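Local coordinates for STING-associated CdnE c-di-GMP synthase (Flavobacteriaceae, PDB 6WT8), which synthesises the cyclic dinucleotide c-di-GMP, probably from GTP, as the second messenger sensed by an associated bacterial STING in CBASS antiphage defence, at residues 79-84 / 162-167; 307-312 / 341-346. One frame throughout, in Å; residues are numbered along the deposited sequence.

Interaction 1 (79-84 / 162-167); sequences KSHGNL and RLKSEL
The hydroxyl of Ser-165 is gripped by the carbonyl of Val-161, one turn earlier in its helix, and by the side-chain amide nitrogen of Gln-109, and it lies against the imidazole of His-81, with OG 3.2 Å from CE1. The oxygen of that same amide takes up NE2 of His-81, so one glutamine on strand 106-112 clips both segments from the sheet side. On the other side of CE1, ND1 of His-81 shares a 2.8 Å hydrogen bond with OG of Ser-80. Both ring nitrogens are therefore engaged, which should fix the ring's rotation. Its chi1 of 53° sets CG between the backbone N and the carbonyl carbon and lets the imidazole lie against Lys-164 and Ser-165. In this CD-NTase family enzyme, the chain past His-81 leads on through a short turn to strand 85-90, the amide of Leu-84 bonding back to the carbonyl oxygen of His-81. The methylene chain of Lys-164 lies along the polar rim of this pair. Its CD lies 3.9 Å from ND1 of His-81, approaching the ring obliquely, while CE packs 3.6 Å from OG of Ser-80; lysine and histidine run alongside with opposite sense. A bend at chi4 (71°) brings NZ near a water, which accepts a weak 3.4 Å bond from NZ and donates to O of Ser-80 at 2.8 Å; NZ also bonds weakly to the hydroxyl of Tyr-160.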
loop_
_atom_site.group_PDB
_atom_site.type_symbol
_atom_site.label_atom_id
_atom_site.label_comp_id
_atom_site.label_asym_id
_atom_site.label_seq_id
_atom_site.Cartn_x
_atom_site.Cartn_y
_atom_site.Cartn_z
ATOM N N LYS A 79 25.445 -3.710 9.251
ATOM C CA LYS A 79 26.780 -4.010 9.767
ATOM C C LYS A 79 27.200 -5.438 9.394
ATOM O O LYS A 79 28.363 -5.681 9.059
ATOM C CB LYS A 79 26.778 -3.811 11.280
ATOM C CG LYS A 79 28.251 -3.836 11.852
ATOM C CD LYS A 79 28.237 -3.556 13.360
ATOM C CE LYS A 79 29.671 -3.479 13.914
ATOM N NZ LYS A 79 30.314 -4.800 13.765
ATOM N N SER A 80 26.258 -6.390 9.434
ATOM C CA SER A 80 26.545 -7.797 9.138
ATOM C C SER A 80 26.856 -8.042 7.672
ATOM O O SER A 80 27.822 -8.762 7.366
ATOM C CB SER A 80 25.339 -8.642 9.609
ATOM O OG SER A 80 25.382 -9.942 9.066
ATOM N N HIS A 81 26.026 -7.522 6.746
ATOM C CA HIS A 81 26.155 -7.928 5.355
ATOM C C HIS A 81 25.587 -6.877 4.417
ATOM O O HIS A 81 25.121 -7.205 3.311
ATOM C CB HIS A 81 25.462 -9.291 5.137
ATOM C CG HIS A 81 24.041 -9.344 5.618
ATOM N ND1 HIS A 81 23.679 -9.840 6.860
ATOM C CD2 HIS A 81 22.896 -8.959 5.014
ATOM C CE1 HIS A 81 22.369 -9.731 7.002
ATOM N NE2 HIS A 81 21.862 -9.212 5.896
ATOM N N GLY A 82 25.706 -5.611 4.847
ATOM C CA GLY A 82 25.281 -4.508 3.984
ATOM C C GLY A 82 26.008 -4.461 2.653
ATOM O O GLY A 82 25.493 -3.879 1.681
ATOM N N ASN A 83 27.175 -5.088 2.567
ATOM C CA ASN A 83 27.946 -5.134 1.338
ATOM C C ASN A 83 27.280 -5.998 0.280
ATOM O O ASN A 83 27.745 -5.993 -0.863
ATOM C CB ASN A 83 29.378 -5.623 1.606
ATOM C CG ASN A 83 29.416 -6.983 2.344
ATOM O OD1 ASN A 83 28.804 -7.103 3.420
ATOM N ND2 ASN A 83 30.113 -7.992 1.757
ATOM N N LEU A 84 26.257 -6.776 0.649
ATOM C CA LEU A 84 25.582 -7.665 -0.299
ATOM C C LEU A 84 24.168 -7.237 -0.644
ATOM O O LEU A 84 23.574 -7.816 -1.563
ATOM C CB LEU A 84 25.520 -9.107 0.272
ATOM C CG LEU A 84 26.913 -9.763 0.472
ATOM C CD1 LEU A 84 26.681 -11.210 0.992
ATOM C CD2 LEU A 84 27.701 -9.831 -0.807
ATOM N N ARG A 162 19.518 -14.855 3.992
ATOM C CA ARG A 162 18.457 -15.261 4.924
ATOM C C ARG A 162 19.015 -15.898 6.195
ATOM O O ARG A 162 18.608 -15.541 7.302
ATOM C CB ARG A 162 17.490 -16.205 4.219
ATOM C CG ARG A 162 16.469 -16.948 5.172
ATOM C CD ARG A 162 15.492 -15.972 5.819
ATOM N NE ARG A 162 14.752 -16.656 6.901
ATOM C CZ ARG A 162 13.427 -16.837 6.974
ATOM N NH1 ARG A 162 12.629 -16.355 6.026
ATOM N NH2 ARG A 162 12.920 -17.452 8.022
ATOM N N LEU A 163 19.925 -16.854 6.047
ATOM C CA LEU A 163 20.428 -17.562 7.236
ATOM C C LEU A 163 21.334 -16.669 8.068
ATOM O O LEU A 163 21.281 -16.710 9.317
ATOM C CB LEU A 163 21.162 -18.866 6.826
ATOM C CG LEU A 163 20.239 -19.887 6.132
ATOM C CD1 LEU A 163 21.061 -21.090 5.700
ATOM C CD2 LEU A 163 19.150 -20.343 7.086
ATOM N N LYS A 164 22.155 -15.849 7.410
ATOM C CA LYS A 164 23.003 -14.929 8.150
ATOM C C LYS A 164 22.162 -13.938 8.948
ATOM O O LYS A 164 22.475 -13.632 10.108
ATOM C CB LYS A 164 23.924 -14.220 7.176
ATOM C CG LYS A 164 24.992 -13.351 7.809
ATOM C CD LYS A 164 25.920 -12.981 6.644
ATOM C CE LYS A 164 27.212 -12.319 7.101
ATOM N NZ LYS A 164 28.102 -13.317 7.767
ATOM N N SER A 165 21.057 -13.493 8.351
ATOM C CA SER A 165 20.148 -12.600 9.071
ATOM C C SER A 165 19.499 -13.271 10.264
ATOM O O SER A 165 19.322 -12.642 11.326
ATOM C CB SER A 165 19.054 -12.126 8.080
ATOM O OG SER A 165 19.627 -11.352 7.051
ATOM N N GLU A 166 19.092 -14.549 10.129
ATOM C CA GLU A 166 18.536 -15.252 11.293
ATOM C C GLU A 166 19.539 -15.265 12.442
ATOM O O GLU A 166 19.183 -15.017 13.602
ATOM C CB GLU A 166 18.179 -16.695 10.948
ATOM C CG GLU A 166 17.076 -16.794 9.917
ATOM C CD GLU A 166 16.721 -18.230 9.618
ATOM O OE1 GLU A 166 17.342 -19.167 10.199
ATOM O OE2 GLU A 166 15.825 -18.427 8.772
ATOM N N LEU A 167 20.821 -15.545 12.124
ATOM C CA LEU A 167 21.843 -15.610 13.162
ATOM C C LEU A 167 22.075 -14.253 13.811
ATOM O O LEU A 167 22.149 -14.162 15.047
ATOM C CB LEU A 167 23.161 -16.138 12.550
ATOM C CG LEU A 167 23.020 -17.587 12.099
ATOM C CD1 LEU A 167 24.274 -17.944 11.232
ATOM C CD2 LEU A 167 22.921 -18.572 13.230
HETATM O O HOH W 1 29.803 -10.406 8.444
#

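Interaction 2 (307-312 / 341-346); sequences QELTNI and IEIEFL
Leu-309 and Ile-343 share a first-torsion setting, chi1 -59° and -58°, but use it differently. In the leucine, CG stands beside the backbone N and anti to the carbonyl carbon, so that its branched end lies against helix 336-360. In the isoleucine, the same setting leaves CG2 anti to the backbone N, and this methyl is what meets segment 307-312. CG2 of Ile-343 rests 3.9 Å from CB of Leu-309 and 4.0 Å from its CD2, touching the root of the leucine and one of its branches. The other branch reaches further along helix 336-360: CD1 of Leu-309 sits 3.8 Å from CB of Leu-346, so the leucine spans two residues one turn apart. Ile-312, one turn on from Leu-309, adds a looser touch, its CG2 lying 4.4 Å from CG2 of Ile-343. The two helices run roughly antiparallel, at 146° between their directions, with segment axes 9.6 Å apart at closest approach. They belong to the carboxy-terminal helical part of the enzyme, and Ile-284 of helix 278-287 packs on Leu-309, Ile-312 and Ile-343, making this a three-helix core. Leu-350 and Ser-347 continue the cover over Leu-309. With no hydrogen bond between the segments, nothing directional fixes their fit, which rests on van der Waals shape and the burial of aliphatic surface.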
loop_
_atom_site.group_PDB
_atom_site.type_symbol
_atom_site.label_atom_id
_atom_site.label_comp_id
_atom_site.label_asym_id
_atom_site.label_seq_id
_atom_site.Cartn_x
_atom_site.Cartn_y
_atom_site.Cartn_z
ATOM N N GLN A 307 -20.673 6.999 -5.811
ATOM C CA GLN A 307 -20.846 7.009 -7.256
ATOM C C GLN A 307 -19.853 6.059 -7.935
ATOM O O GLN A 307 -20.213 5.328 -8.848
ATOM C CB GLN A 307 -20.711 8.439 -7.787
ATOM C CG GLN A 307 -21.783 9.384 -7.335
ATOM C CD GLN A 307 -21.368 10.850 -7.668
ATOM O OE1 GLN A 307 -21.013 11.152 -8.806
ATOM N NE2 GLN A 307 -21.349 11.723 -6.663
ATOM N N GLU A 308 -18.605 6.048 -7.502
ATOM C CA GLU A 308 -17.643 5.176 -8.148
ATOM C C GLU A 308 -17.992 3.708 -7.941
ATOM O O GLU A 308 -17.932 2.905 -8.895
ATOM C CB GLU A 308 -16.258 5.461 -7.587
ATOM C CG GLU A 308 -15.180 4.540 -8.136
ATOM C CD GLU A 308 -14.919 4.745 -9.637
ATOM O OE1 GLU A 308 -15.362 5.754 -10.208
ATOM O OE2 GLU A 308 -14.234 3.876 -10.211
ATOM N N LEU A 309 -18.330 3.308 -6.701
ATOM C CA LEU A 309 -18.703 1.897 -6.513
ATOM C C LEU A 309 -19.947 1.538 -7.297
ATOM O O LEU A 309 -19.992 0.452 -7.887
ATOM C CB LEU A 309 -18.913 1.586 -5.041
ATOM C CG LEU A 309 -17.690 1.837 -4.148
ATOM C CD1 LEU A 309 -17.966 1.277 -2.765
ATOM C CD2 LEU A 309 -16.436 1.229 -4.657
ATOM N N THR A 310 -20.943 2.441 -7.355
ATOM C CA THR A 310 -22.135 2.202 -8.168
ATOM C C THR A 310 -21.785 1.987 -9.633
ATOM O O THR A 310 -22.340 1.080 -10.288
ATOM C CB THR A 310 -23.077 3.406 -7.969
ATOM O OG1 THR A 310 -23.485 3.340 -6.607
ATOM C CG2 THR A 310 -24.262 3.299 -8.917
ATOM N N ASN A 311 -20.848 2.777 -10.164
ATOM C CA ASN A 311 -20.424 2.633 -11.559
ATOM C C ASN A 311 -19.693 1.325 -11.770
ATOM O O ASN A 311 -19.871 0.663 -12.805
ATOM C CB ASN A 311 -19.480 3.777 -11.954
ATOM C CG ASN A 311 -20.194 5.139 -12.056
ATOM O OD1 ASN A 311 -21.420 5.212 -12.108
ATOM N ND2 ASN A 311 -19.412 6.214 -12.087
ATOM N N ILE A 312 -18.885 0.918 -10.792
ATOM C CA ILE A 312 -18.225 -0.391 -10.911
ATOM C C ILE A 312 -19.234 -1.526 -10.976
ATOM O O ILE A 312 -19.043 -2.489 -11.743
ATOM C CB ILE A 312 -17.228 -0.586 -9.758
ATOM C CG1 ILE A 312 -16.051 0.351 -10.020
ATOM C CG2 ILE A 312 -16.803 -2.103 -9.577
ATOM C CD1 ILE A 312 -15.148 0.431 -8.783
ATOM N N ILE A 341 -19.740 -8.748 -4.740
ATOM C CA ILE A 341 -20.552 -8.853 -3.523
ATOM C C ILE A 341 -20.010 -7.879 -2.480
ATOM O O ILE A 341 -20.761 -7.159 -1.819
ATOM C CB ILE A 341 -20.567 -10.286 -2.982
ATOM C CG1 ILE A 341 -21.320 -11.172 -3.994
ATOM C CG2 ILE A 341 -21.216 -10.314 -1.558
ATOM C CD1 ILE A 341 -22.634 -10.462 -4.616
ATOM N N GLU A 342 -18.687 -7.888 -2.276
ATOM C CA GLU A 342 -18.120 -7.001 -1.260
ATOM C C GLU A 342 -18.303 -5.537 -1.666
ATOM O O GLU A 342 -18.597 -4.689 -0.820
ATOM C CB GLU A 342 -16.647 -7.369 -1.048
ATOM C CG GLU A 342 -16.570 -8.810 -0.511
ATOM C CD GLU A 342 -15.203 -9.214 0.005
ATOM O OE1 GLU A 342 -14.284 -8.372 0.105
ATOM O OE2 GLU A 342 -15.045 -10.434 0.295
ATOM N N ILE A 343 -18.115 -5.215 -2.946
ATOM C CA ILE A 343 -18.348 -3.832 -3.398
ATOM C C ILE A 343 -19.798 -3.445 -3.127
ATOM O O ILE A 343 -20.080 -2.318 -2.705
ATOM C CB ILE A 343 -18.006 -3.679 -4.896
ATOM C CG1 ILE A 343 -16.541 -4.066 -5.147
ATOM C CG2 ILE A 343 -18.311 -2.248 -5.421
ATOM C CD1 ILE A 343 -15.557 -3.198 -4.394
ATOM N N GLU A 344 -20.758 -4.357 -3.414
ATOM C CA GLU A 344 -22.170 -4.045 -3.137
ATOM C C GLU A 344 -22.414 -3.778 -1.638
ATOM O O GLU A 344 -23.141 -2.839 -1.283
ATOM C CB GLU A 344 -23.085 -5.178 -3.619
ATOM C CG GLU A 344 -23.132 -5.296 -5.123
ATOM C CD GLU A 344 -23.813 -6.570 -5.638
ATOM O OE1 GLU A 344 -24.568 -7.223 -4.873
ATOM O OE2 GLU A 344 -23.565 -6.921 -6.810
ATOM N N PHE A 345 -21.855 -4.592 -0.732
ATOM C CA PHE A 345 -22.028 -4.297 0.694
ATOM C C PHE A 345 -21.376 -2.982 1.063
ATOM O O PHE A 345 -21.925 -2.214 1.884
ATOM C CB PHE A 345 -21.457 -5.462 1.531
ATOM C CG PHE A 345 -22.371 -6.657 1.602
ATOM C CD1 PHE A 345 -23.694 -6.499 1.997
ATOM C CD2 PHE A 345 -21.899 -7.924 1.286
ATOM C CE1 PHE A 345 -24.512 -7.637 2.118
ATOM C CE2 PHE A 345 -22.734 -9.046 1.414
ATOM C CZ PHE A 345 -24.032 -8.883 1.787
ATOM N N LEU A 346 -20.213 -2.680 0.488
ATOM C CA LEU A 346 -19.593 -1.374 0.784
ATOM C C LEU A 346 -20.467 -0.235 0.282
ATOM O O LEU A 346 -20.619 0.780 0.972
ATOM C CB LEU A 346 -18.221 -1.266 0.112
ATOM C CG LEU A 346 -17.134 -2.135 0.693
ATOM C CD1 LEU A 346 -15.869 -1.905 -0.149
ATOM C CD2 LEU A 346 -16.828 -1.787 2.154
#

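Interactions 1 and 2 illustrate two ways of joining helices in one chain. Their centres are about 46 Å apart and their nearest atoms about 29 Å, on opposite sides of the chain's centre, and they do not touch. They are also in series along the sequence: 79-84 / 162-167 closes before 307-312 / 341-346 begins. The first has no clear direct hydrogen bond and is bridged through Gln-109 of the mixed sheet and a weakly held water, beside van der Waals contact of the lysine chain; the second joins helices of a largely helical region by aliphatic contact alone. Each centre lies well out from that of the chain, about 27 Å for interaction 1 and 21 Å for interaction 2.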